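PDB 1Q8C: uncharacterized protein MG027 from Mycoplasma genitalium, which is of unknown function but shows structural homology to NusB proteins, the transcription antitermination factors of bacteria. Local coordinates for residues 69-72 against 73-76. Sequence-based numbering, arbitrary orientation.
Sequences FSFQ and KKIE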
loop_
_atom_site.group_PDB
_atom_site.type_symbol
_atom_site.label_atom_id
_atom_site.label_comp_id
_atom_site.label_asym_id
_atom_site.label_seq_id
_atom_site.Cartn_x
_atom_site.Cartn_y
_atom_site.Cartn_z
ATOM N N PHE A 69 -9.281 8.054 -2.154
ATOM C CA PHE A 69 -10.168 8.677 -1.182
ATOM C C PHE A 69 -10.799 7.642 -0.238
ATOM O O PHE A 69 -10.848 7.860 0.966
ATOM C CB PHE A 69 -11.261 9.518 -1.863
ATOM C CG PHE A 69 -11.876 10.555 -0.954
ATOM C CD1 PHE A 69 -11.448 11.876 -0.986
ATOM C CD2 PHE A 69 -12.894 10.203 -0.063
ATOM C CE1 PHE A 69 -12.025 12.832 -0.154
ATOM C CE2 PHE A 69 -13.472 11.150 0.777
ATOM C CZ PHE A 69 -13.040 12.468 0.727
ATOM N N SER A 70 -11.264 6.519 -0.769
ATOM C CA SER A 70 -11.903 5.498 0.061
ATOM C C SER A 70 -10.914 4.752 0.933
ATOM O O SER A 70 -11.181 4.500 2.097
ATOM C CB SER A 70 -12.606 4.467 -0.803
ATOM O OG SER A 70 -13.465 5.106 -1.708
ATOM N N PHE A 71 -9.796 4.349 0.341
ATOM C CA PHE A 71 -8.738 3.665 1.082
ATOM C C PHE A 71 -8.281 4.538 2.259
ATOM O O PHE A 71 -8.198 4.075 3.384
ATOM C CB PHE A 71 -7.546 3.342 0.154
ATOM C CG PHE A 71 -7.808 2.238 -0.873
ATOM C CD1 PHE A 71 -6.892 2.000 -1.876
ATOM C CD2 PHE A 71 -8.942 1.442 -0.822
ATOM C CE1 PHE A 71 -7.095 0.989 -2.809
ATOM C CE2 PHE A 71 -9.141 0.427 -1.756
ATOM C CZ PHE A 71 -8.214 0.210 -2.750
ATOM N N GLN A 72 -8.016 5.810 1.998
ATOM C CA GLN A 72 -7.562 6.725 3.040
ATOM C C GLN A 72 -8.599 6.840 4.152
ATOM O O GLN A 72 -8.247 6.904 5.318
ATOM C CB GLN A 72 -7.276 8.108 2.455
ATOM C CG GLN A 72 -6.075 8.161 1.499
ATOM C CD GLN A 72 -4.800 8.640 2.180
ATOM O OE1 GLN A 72 -4.436 8.138 3.247
ATOM N NE2 GLN A 72 -4.118 9.613 1.564
ATOM N N LYS A 73 -9.876 6.866 3.786
ATOM C CA LYS A 73 -10.953 6.876 4.769
ATOM C C LYS A 73 -10.969 5.594 5.593
ATOM O O LYS A 73 -10.938 5.657 6.824
ATOM C CB LYS A 73 -12.305 7.072 4.094
ATOM C CG LYS A 73 -13.088 8.289 4.592
ATOM C CD LYS A 73 -12.380 9.615 4.314
ATOM C CE LYS A 73 -13.289 10.832 4.609
ATOM N NZ LYS A 73 -12.738 12.125 4.057
ATOM N N LYS A 74 -11.026 4.442 4.926
ATOM C CA LYS A 74 -11.041 3.142 5.609
ATOM C C LYS A 74 -9.905 3.020 6.621
ATOM O O LYS A 74 -10.100 2.525 7.728
ATOM C CB LYS A 74 -10.959 1.995 4.606
ATOM C CG LYS A 74 -12.260 1.727 3.871
ATOM C CD LYS A 74 -12.044 0.760 2.713
ATOM C CE LYS A 74 -13.093 0.941 1.608
ATOM N NZ LYS A 74 -12.766 0.102 0.395
ATOM N N ILE A 75 -8.721 3.472 6.229
ATOM C CA ILE A 75 -7.588 3.536 7.139
ATOM C C ILE A 75 -7.918 4.458 8.326
ATOM O O ILE A 75 -7.990 3.999 9.457
ATOM C CB ILE A 75 -6.343 4.013 6.368
ATOM C CG1 ILE A 75 -5.851 2.877 5.473
ATOM C CG2 ILE A 75 -5.253 4.478 7.321
ATOM C CD1 ILE A 75 -5.017 3.321 4.307
ATOM N N GLU A 76 -8.125 5.746 8.058
ATOM C CA GLU A 76 -8.538 6.727 9.067
ATOM C C GLU A 76 -9.389 6.099 10.175
ATOM O O GLU A 76 -9.092 6.249 11.369
ATOM C CB GLU A 76 -9.334 7.867 8.397
ATOM C CG GLU A 76 -9.194 9.255 9.037
ATOM C CD GLU A 76 -10.212 10.277 8.498
ATOM O OE1 GLU A 76 -10.589 11.236 9.263
ATOM O OE2 GLU A 76 -10.634 10.135 7.309
#
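F69 and K73 meet one helical turn apart, a local i to i+4 contact on the exposed side of helix 55-81 in this all-helical, NusB-like chain. Four successive i to i+4 backbone bonds carry the turn, from K73 N to F69 O through E76 N to Q72 O; the shortest, K74 N to S70 O, is 2.8 Å. The helix is kinked at the start of this stretch, where the amides of F69 and S70 make no bond to the turn before. Over this frame, the side chains of F69 and K73 run side by side in the same direction. With CG swung anti to its own N (chi1 -159°), F69 brings its ring alongside the lysine chain, and K73, bent at chi2, lays its CE 3.8 Å from F69 CE2. The ammonium ends obliquely to the ring, with K73 NZ 3.4 Å from F69 CZ. K74 instead runs its methylenes past S70 O, CG at 3.5 Å, and brings NZ near the plane of the F71 ring, at its edge, 4.2 Å from CE2. On the buried side I75 sets CD1 3.4 Å from F71 O; F71 and I75 both pack on L107 of helix 100-116. The turn is thus amphipathic: F71 and I75 seat it on helix 100-116, while the exposed lysines lay their methylenes along it, and the K74 ammonium, at a ring edge, probably gains little cation-pi stabilisation.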